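Long-range contact in putative phosphomethylpyrimidine kinase (Bacteroides thetaiotaomicron, PDB 3MBH), which binds pyridoxal and probably phosphorylates it at the expense of ATP, as a pyridoxal kinase of the ribokinase clan: residues S186-V198 and Y208-Y220. Sequence-based numbering, arbitrary orientation. Where two conformers were deposited one is given.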
ATOM      1  N   SER A 186       4.925  -8.349 -30.308  1.00 20.18           N
ATOM      2  CA  SER A 186       6.230  -8.823 -30.737  1.00 21.33           C
ATOM      3  C   SER A 186       6.635  -8.340 -32.122  1.00 21.57           C
ATOM      4  O   SER A 186       7.243  -9.110 -32.889  1.00 21.42           O
ATOM      5  CB  SER A 186       6.279 -10.349 -30.680  1.00 21.88           C
ATOM      6  OG  SER A 186       5.595 -10.803 -29.519  1.00 25.84           O
ATOM      7  N   VAL A 187       6.311  -7.082 -32.438  1.00 20.39           N
ATOM      8  CA  VAL A 187       6.717  -6.490 -33.681  1.00 20.40           C
ATOM      9  C   VAL A 187       8.130  -5.902 -33.532  1.00 21.89           C
ATOM     10  O   VAL A 187       8.389  -5.100 -32.661  1.00 21.87           O
ATOM     11  CB  VAL A 187       5.742  -5.415 -34.161  1.00 20.94           C
ATOM     12  CG1 VAL A 187       6.211  -4.865 -35.565  1.00 18.08           C
ATOM     13  CG2 VAL A 187       4.289  -5.987 -34.207  1.00 18.68           C
ATOM     14  N   PRO A 188       9.063  -6.303 -34.397  1.00 24.00           N
ATOM     15  CA  PRO A 188      10.399  -5.707 -34.353  1.00 24.70           C
ATOM     16  C   PRO A 188      10.430  -4.201 -34.636  1.00 26.03           C
ATOM     17  O   PRO A 188       9.558  -3.642 -35.320  1.00 25.21           O
ATOM     18  CB  PRO A 188      11.128  -6.414 -35.472  1.00 24.83           C
ATOM     19  CG  PRO A 188      10.445  -7.738 -35.614  1.00 25.21           C
ATOM     20  CD  PRO A 188       8.997  -7.465 -35.300  1.00 24.16           C
ATOM     21  N   VAL A 189      11.451  -3.555 -34.115  1.00 27.43           N
ATOM     22  CA  VAL A 189      11.582  -2.134 -34.280  1.00 29.19           C
ATOM     23  C   VAL A 189      12.780  -1.907 -35.183  1.00 31.39           C
ATOM     24  O   VAL A 189      13.895  -2.370 -34.910  1.00 31.21           O
ATOM     25  CB  VAL A 189      11.759  -1.430 -32.944  1.00 28.79           C
ATOM     26  CG1 VAL A 189      11.957   0.114 -33.151  1.00 28.90           C
ATOM     27  CG2 VAL A 189      10.581  -1.748 -32.038  1.00 27.63           C
ATOM     28  N   HIS A 190      12.532  -1.207 -36.276  1.00 33.90           N
ATOM     29  CA  HIS A 190      13.588  -0.881 -37.227  1.00 36.16           C
ATOM     30  C   HIS A 190      14.772  -0.175 -36.541  1.00 36.75           C
ATOM     31  O   HIS A 190      14.587   0.840 -35.828  1.00 37.47           O
ATOM     32  CB  HIS A 190      13.027   0.011 -38.341  1.00 36.74           C
ATOM     33  CG  HIS A 190      13.975   0.199 -39.472  1.00 40.49           C
ATOM     34  ND1 HIS A 190      14.453  -0.863 -40.213  1.00 45.30           N
ATOM     35  CD2 HIS A 190      14.575   1.309 -39.963  1.00 43.19           C
ATOM     36  CE1 HIS A 190      15.290  -0.409 -41.131  1.00 45.04           C
ATOM     37  NE2 HIS A 190      15.380   0.906 -40.998  1.00 44.53           N
ATOM     38  N   ASP A 191      15.977  -0.728 -36.721  1.00 37.24           N
ATOM     39  CA  ASP A 191      17.208  -0.126 -36.174  1.00 37.77           C
ATOM     40  C   ASP A 191      17.242  -0.108 -34.661  1.00 37.05           C
ATOM     41  O   ASP A 191      18.021   0.628 -34.075  1.00 37.47           O
ATOM     42  CB  ASP A 191      17.399   1.332 -36.660  1.00 38.15           C
ATOM     43  CG  ASP A 191      17.995   1.424 -38.036  1.00 40.88           C
ATOM     44  OD1 ASP A 191      17.824   0.483 -38.855  1.00 44.91           O
ATOM     45  OD2 ASP A 191      18.644   2.472 -38.297  1.00 46.90           O
ATOM     46  N   GLU A 192      16.385  -0.881 -34.024  1.00 36.43           N
ATOM     47  CA  GLU A 192      16.401  -0.975 -32.581  1.00 36.06           C
ATOM     48  C   GLU A 192      16.078  -2.401 -32.252  1.00 35.35           C
ATOM     49  O   GLU A 192      14.914  -2.756 -32.045  1.00 35.51           O
ATOM     50  CB  GLU A 192      15.405  -0.034 -31.972  1.00 36.41           C
ATOM     51  CG  GLU A 192      15.805   1.407 -32.093  1.00 38.93           C
ATOM     52  CD  GLU A 192      15.004   2.241 -31.155  1.00 42.98           C
ATOM     53  OE1 GLU A 192      13.776   2.361 -31.401  1.00 47.75           O
ATOM     54  OE2 GLU A 192      15.576   2.721 -30.150  1.00 46.39           O
ATOM     55  N   PRO A 193      17.117  -3.234 -32.235  1.00 34.57           N
ATOM     56  CA  PRO A 193      16.976  -4.669 -32.025  1.00 33.70           C
ATOM     57  C   PRO A 193      16.801  -5.094 -30.564  1.00 32.28           C
ATOM     58  O   PRO A 193      16.545  -6.261 -30.313  1.00 33.30           O
ATOM     59  CB  PRO A 193      18.283  -5.229 -32.603  1.00 33.65           C
ATOM     60  CG  PRO A 193      19.268  -4.126 -32.436  1.00 34.59           C
ATOM     61  CD  PRO A 193      18.529  -2.828 -32.410  1.00 34.81           C
ATOM     62  N   HIS A 194      16.936  -4.172 -29.623  0.60 31.59           N
ATOM     63  CA  HIS A 194      16.673  -4.486 -28.224  0.60 30.84           C
ATOM     64  C   HIS A 194      15.217  -4.180 -27.866  0.60 29.47           C
ATOM     65  O   HIS A 194      14.820  -4.292 -26.707  0.60 28.32           O
ATOM     66  CB  HIS A 194      17.613  -3.704 -27.302  0.60 31.38           C
ATOM     67  CG  HIS A 194      19.064  -3.783 -27.693  0.60 33.07           C
ATOM     68  ND1 HIS A 194      19.957  -4.644 -27.085  0.60 35.62           N
ATOM     69  CD2 HIS A 194      19.778  -3.092 -28.614  0.60 34.43           C
ATOM     70  CE1 HIS A 194      21.153  -4.485 -27.622  0.60 35.05           C
ATOM     71  NE2 HIS A 194      21.072  -3.550 -28.552  0.60 35.01           N
ATOM     72  N   LYS A 195      14.422  -3.807 -28.868  1.00 28.46           N
ATOM     73  CA  LYS A 195      13.058  -3.366 -28.631  1.00 27.47           C
ATOM     74  C   LYS A 195      12.019  -4.143 -29.393  1.00 25.82           C
ATOM     75  O   LYS A 195      12.274  -4.714 -30.431  1.00 25.90           O
ATOM     76  CB  LYS A 195      12.918  -1.868 -28.950  1.00 27.29           C
ATOM     77  CG  LYS A 195      13.789  -0.985 -28.053  1.00 28.45           C
ATOM     78  CD  LYS A 195      13.460   0.474 -28.245  1.00 30.28           C
ATOM     79  CE  LYS A 195      14.299   1.333 -27.301  1.00 32.30           C
ATOM     80  NZ  LYS A 195      14.043   2.771 -27.528  1.00 33.13           N
ATOM     81  N   THR A 196      10.822  -4.064 -28.845  1.00 24.24           N
ATOM     82  CA  THR A 196       9.644  -4.638 -29.379  1.00 23.47           C
ATOM     83  C   THR A 196       8.559  -3.539 -29.420  1.00 21.86           C
ATOM     84  O   THR A 196       8.616  -2.563 -28.632  1.00 21.85           O
ATOM     85  CB  THR A 196       9.208  -5.850 -28.486  1.00 22.03           C
ATOM     86  OG1 THR A 196       8.271  -6.618 -29.183  1.00 26.12           O
ATOM     87  CG2 THR A 196       8.562  -5.409 -27.189  1.00 26.17           C
ATOM     88  N   SER A 197       7.631  -3.666 -30.365  0.70 21.31           N
ATOM     89  CA  SER A 197       6.406  -2.853 -30.376  0.70 21.50           C
ATOM     90  C   SER A 197       5.144  -3.718 -30.352  0.70 20.38           C
ATOM     91  O   SER A 197       5.175  -4.912 -30.680  0.70 19.77           O
ATOM     92  CB  SER A 197       6.378  -1.870 -31.543  0.70 21.04           C
ATOM     93  OG  SER A 197       6.813  -2.502 -32.730  0.70 24.48           O
ATOM     94  N   VAL A 198       4.060  -3.097 -29.883  1.00 19.47           N
ATOM     95  CA  VAL A 198       2.745  -3.669 -29.876  1.00 18.12           C
ATOM     96  C   VAL A 198       1.874  -2.680 -30.653  1.00 17.72           C
ATOM     97  O   VAL A 198       1.995  -1.453 -30.485  1.00 16.85           O
ATOM     98  CB  VAL A 198       2.194  -3.852 -28.444  1.00 18.76           C
ATOM     99  CG1 VAL A 198       0.724  -4.333 -28.470  1.00 17.87           C
ATOM    100  CG2 VAL A 198       3.085  -4.832 -27.589  1.00 19.60           C
ATOM    101  N   TYR A 208      -6.157   3.454 -33.871  1.00 16.88           N
ATOM    102  CA  TYR A 208      -4.948   2.628 -33.968  1.00 16.68           C
ATOM    103  C   TYR A 208      -3.923   3.096 -32.951  1.00 16.30           C
ATOM    104  O   TYR A 208      -3.693   4.296 -32.823  1.00 17.22           O
ATOM    105  CB  TYR A 208      -4.321   2.783 -35.364  1.00 17.20           C
ATOM    106  CG  TYR A 208      -5.170   2.257 -36.481  1.00 18.03           C
ATOM    107  CD1 TYR A 208      -6.160   3.059 -37.087  1.00 18.48           C
ATOM    108  CD2 TYR A 208      -4.964   0.973 -36.984  1.00 18.46           C
ATOM    109  CE1 TYR A 208      -6.950   2.558 -38.110  1.00 17.64           C
ATOM    110  CE2 TYR A 208      -5.736   0.488 -37.997  1.00 17.48           C
ATOM    111  CZ  TYR A 208      -6.740   1.263 -38.544  1.00 17.07           C
ATOM    112  OH  TYR A 208      -7.477   0.710 -39.570  1.00 20.42           O
ATOM    113  N   TRP A 209      -3.281   2.171 -32.260  1.00 15.44           N
ATOM    114  CA  TRP A 209      -2.341   2.474 -31.206  1.00 15.87           C
ATOM    115  C   TRP A 209      -1.047   1.755 -31.414  1.00 16.27           C
ATOM    116  O   TRP A 209      -1.038   0.653 -31.910  1.00 15.84           O
ATOM    117  CB  TRP A 209      -2.902   2.017 -29.857  1.00 15.99           C
ATOM    118  CG  TRP A 209      -4.190   2.634 -29.552  1.00 16.64           C
ATOM    119  CD1 TRP A 209      -5.420   2.110 -29.790  1.00 17.08           C
ATOM    120  CD2 TRP A 209      -4.403   3.944 -29.018  1.00 15.45           C
ATOM    121  NE1 TRP A 209      -6.395   3.019 -29.434  1.00 17.42           N
ATOM    122  CE2 TRP A 209      -5.786   4.135 -28.916  1.00 18.13           C
ATOM    123  CE3 TRP A 209      -3.555   4.960 -28.585  1.00 18.08           C
ATOM    124  CZ2 TRP A 209      -6.348   5.321 -28.427  1.00 16.08           C
ATOM    125  CZ3 TRP A 209      -4.117   6.126 -28.098  1.00 17.69           C
ATOM    126  CH2 TRP A 209      -5.506   6.298 -28.044  1.00 15.66           C
ATOM    127  N   LYS A 210       0.034   2.340 -30.931  1.00 16.36           N
ATOM    128  CA  LYS A 210       1.316   1.687 -30.893  1.00 17.38           C
ATOM    129  C   LYS A 210       2.048   1.967 -29.567  1.00 17.51           C
ATOM    130  O   LYS A 210       1.995   3.081 -29.020  1.00 17.46           O
ATOM    131  CB  LYS A 210       2.142   2.204 -32.070  1.00 18.35           C
ATOM    132  CG  LYS A 210       3.602   1.726 -32.150  1.00 20.78           C
ATOM    133  CD  LYS A 210       4.278   2.339 -33.398  1.00 21.35           C
ATOM    134  CE  LYS A 210       5.762   2.015 -33.539  1.00 23.50           C
ATOM    135  NZ  LYS A 210       6.351   2.586 -34.832  1.00 26.53           N
ATOM    136  N   VAL A 211       2.772   0.989 -29.078  1.00 16.68           N
ATOM    137  CA  VAL A 211       3.623   1.204 -27.915  1.00 18.41           C
ATOM    138  C   VAL A 211       4.930   0.468 -28.149  1.00 19.40           C
ATOM    139  O   VAL A 211       4.922  -0.616 -28.691  1.00 18.91           O
ATOM    140  CB  VAL A 211       2.890   0.782 -26.628  1.00 18.65           C
ATOM    141  CG1 VAL A 211       2.491  -0.664 -26.665  1.00 20.34           C
ATOM    142  CG2 VAL A 211       3.692   1.114 -25.401  1.00 18.51           C
ATOM    143  N   THR A 212       6.048   1.091 -27.831  1.00 21.37           N
ATOM    144  CA  THR A 212       7.361   0.508 -28.060  1.00 23.65           C
ATOM    145  C   THR A 212       7.973   0.266 -26.707  1.00 25.32           C
ATOM    146  O   THR A 212       7.924   1.150 -25.875  1.00 26.26           O
ATOM    147  CB  THR A 212       8.273   1.462 -28.888  1.00 24.47           C
ATOM    148  OG1 THR A 212       7.736   1.552 -30.209  1.00 25.77           O
ATOM    149  CG2 THR A 212       9.751   0.919 -29.012  1.00 23.98           C
ATOM    150  N   CYS A 213       8.589  -0.886 -26.520  0.70 26.26           N
ATOM    151  CA  CYS A 213       9.154  -1.212 -25.230  0.70 28.14           C
ATOM    152  C   CYS A 213      10.520  -1.820 -25.356  0.70 27.59           C
ATOM    153  O   CYS A 213      10.835  -2.454 -26.377  0.70 27.87           O
ATOM    154  CB  CYS A 213       8.241  -2.180 -24.521  0.70 29.05           C
ATOM    155  SG  CYS A 213       6.605  -1.452 -24.275  0.70 34.73           S
ATOM    156  N   PRO A 214      11.339  -1.641 -24.313  1.00 26.99           N
ATOM    157  CA  PRO A 214      12.684  -2.168 -24.401  1.00 27.00           C
ATOM    158  C   PRO A 214      12.745  -3.548 -23.771  1.00 26.43           C
ATOM    159  O   PRO A 214      13.308  -3.734 -22.677  1.00 27.01           O
ATOM    160  CB  PRO A 214      13.506  -1.147 -23.627  1.00 26.97           C
ATOM    161  CG  PRO A 214      12.546  -0.702 -22.528  1.00 27.14           C
ATOM    162  CD  PRO A 214      11.173  -0.820 -23.098  1.00 27.36           C
ATOM    163  N   TYR A 215      12.103  -4.484 -24.445  1.00 25.34           N
ATOM    164  CA  TYR A 215      12.207  -5.882 -24.080  1.00 25.25           C
ATOM    165  C   TYR A 215      11.873  -6.729 -25.276  1.00 24.52           C
ATOM    166  O   TYR A 215      11.265  -6.265 -26.253  1.00 23.84           O
ATOM    167  CB  TYR A 215      11.366  -6.242 -22.857  1.00 24.37           C
ATOM    168  CG  TYR A 215       9.848  -6.169 -23.035  1.00 24.32           C
ATOM    169  CD1 TYR A 215       9.150  -7.209 -23.612  1.00 22.37           C
ATOM    170  CD2 TYR A 215       9.123  -5.071 -22.579  1.00 24.05           C
ATOM    171  CE1 TYR A 215       7.747  -7.158 -23.748  1.00 23.56           C
ATOM    172  CE2 TYR A 215       7.714  -5.012 -22.706  1.00 25.89           C
ATOM    173  CZ  TYR A 215       7.042  -6.063 -23.311  1.00 24.92           C
ATOM    174  OH  TYR A 215       5.683  -5.997 -23.482  1.00 26.16           O
ATOM    175  N   LEU A 216      12.332  -7.968 -25.201  1.00 24.40           N
ATOM    176  CA  LEU A 216      12.155  -8.933 -26.263  1.00 23.27           C
ATOM    177  C   LEU A 216      11.340 -10.108 -25.686  1.00 23.03           C
ATOM    178  O   LEU A 216      11.908 -11.013 -25.069  1.00 22.48           O
ATOM    179  CB  LEU A 216      13.534  -9.384 -26.746  1.00 23.25           C
ATOM    180  CG  LEU A 216      14.391  -8.268 -27.358  1.00 24.08           C
ATOM    181  CD1 LEU A 216      15.862  -8.752 -27.679  1.00 25.49           C
ATOM    182  CD2 LEU A 216      13.716  -7.660 -28.634  1.00 23.08           C
ATOM    183  N   PRO A 217      10.011 -10.106 -25.909  1.00 22.06           N
ATOM    184  CA  PRO A 217       9.103 -11.038 -25.255  1.00 22.06           C
ATOM    185  C   PRO A 217       9.338 -12.483 -25.642  1.00 22.09           C
ATOM    186  O   PRO A 217       9.116 -13.380 -24.825  1.00 21.11           O
ATOM    187  CB  PRO A 217       7.707 -10.587 -25.736  1.00 22.37           C
ATOM    188  CG  PRO A 217       7.971  -9.804 -26.956  1.00 22.46           C
ATOM    189  CD  PRO A 217       9.290  -9.155 -26.763  1.00 21.94           C
ATOM    190  N   ALA A 218       9.846 -12.676 -26.844  1.00 22.21           N
ATOM    191  CA  ALA A 218      10.083 -14.002 -27.416  1.00 23.13           C
ATOM    192  C   ALA A 218      11.189 -14.729 -26.659  1.00 23.70           C
ATOM    193  O   ALA A 218      11.251 -15.928 -26.695  1.00 23.74           O
ATOM    194  CB  ALA A 218      10.474 -13.873 -28.877  1.00 23.59           C
ATOM    195  N   HIS A 219      12.082 -13.997 -25.993  1.00 22.57           N
ATOM    196  CA  HIS A 219      13.089 -14.632 -25.132  1.00 22.59           C
ATOM    197  C   HIS A 219      12.488 -15.312 -23.886  1.00 21.70           C
ATOM    198  O   HIS A 219      13.187 -16.096 -23.239  1.00 21.48           O
ATOM    199  CB  HIS A 219      14.109 -13.605 -24.672  1.00 23.11           C
ATOM    200  CG  HIS A 219      15.000 -13.126 -25.761  1.00 26.44           C
ATOM    201  ND1 HIS A 219      16.140 -12.397 -25.512  1.00 33.46           N
ATOM    202  CD2 HIS A 219      14.937 -13.284 -27.105  1.00 28.89           C
ATOM    203  CE1 HIS A 219      16.747 -12.124 -26.657  1.00 31.54           C
ATOM    204  NE2 HIS A 219      16.032 -12.646 -27.638  1.00 30.72           N
ATOM    205  N   TYR A 220      11.236 -14.999 -23.528  1.00 20.99           N
ATOM    206  CA  TYR A 220      10.610 -15.529 -22.292  1.00 20.27           C
ATOM    207  C   TYR A 220       9.253 -16.172 -22.600  1.00 20.48           C
ATOM    208  O   TYR A 220       8.244 -15.466 -22.674  1.00 20.37           O
ATOM    209  CB  TYR A 220      10.424 -14.451 -21.222  1.00 19.35           C
ATOM    210  CG  TYR A 220      11.689 -13.692 -20.921  1.00 20.03           C
ATOM    211  CD1 TYR A 220      12.549 -14.119 -19.966  1.00 18.70           C
ATOM    212  CD2 TYR A 220      12.001 -12.546 -21.619  1.00 16.22           C
ATOM    213  CE1 TYR A 220      13.755 -13.428 -19.725  1.00 20.26           C
ATOM    214  CE2 TYR A 220      13.125 -11.898 -21.403  1.00 19.21           C
ATOM    215  CZ  TYR A 220      13.993 -12.313 -20.436  1.00 18.68           C
ATOM    216  OH  TYR A 220      15.133 -11.603 -20.256  1.00 20.26           O
TER
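Thr-196 and Cys-213 form the hydrogen-bonded pair at the open end of an antiparallel beta hairpin, toward one end of the central sheet of this ribokinase-like fold, with strand 288-290 beyond it; this hairpin packs tightly on one face and more loosely at one end of the other. Their two bonds are nearly straight, Cys-213 N to Thr-196 O being 2.7 Å; Val-198 and Val-211 repeat the pattern two residues on. On the buried face, which carries Thr-196, Val-198, Val-211 and Cys-213, Val-211 CG1 lies 3.7 Å from Val-198 CB. Beyond Cys-213 the chain bends through an inverse gamma turn centred on Pro-214 and brings the Tyr-215 ring beneath Thr-196, while helix 241-257 packs against the same tyrosine. With OG1 of Thr-196 anti to the backbone N (chi1 -165°), CG2 falls between that N and the carbonyl carbon, and from there lies over the ring face, offset toward its rim and 4.1 Å from the Tyr-215 centroid, in a CH-pi contact. The Pro-217 ring presents CD and CG to the Thr-196 hydroxyl, CD standing 3.7 Å from OG1.

The looser part is the partly exposed Lys-195 and Thr-212 end of the other face. Leu-216 covers the nearby Pro-193 to Lys-195 corner with its methyls. The extended Lys-195 chain ends in a salt bridge to Glu-192 and crosses Thr-212 at about a right angle, its CD 3.8 Å from Thr-212 CG2.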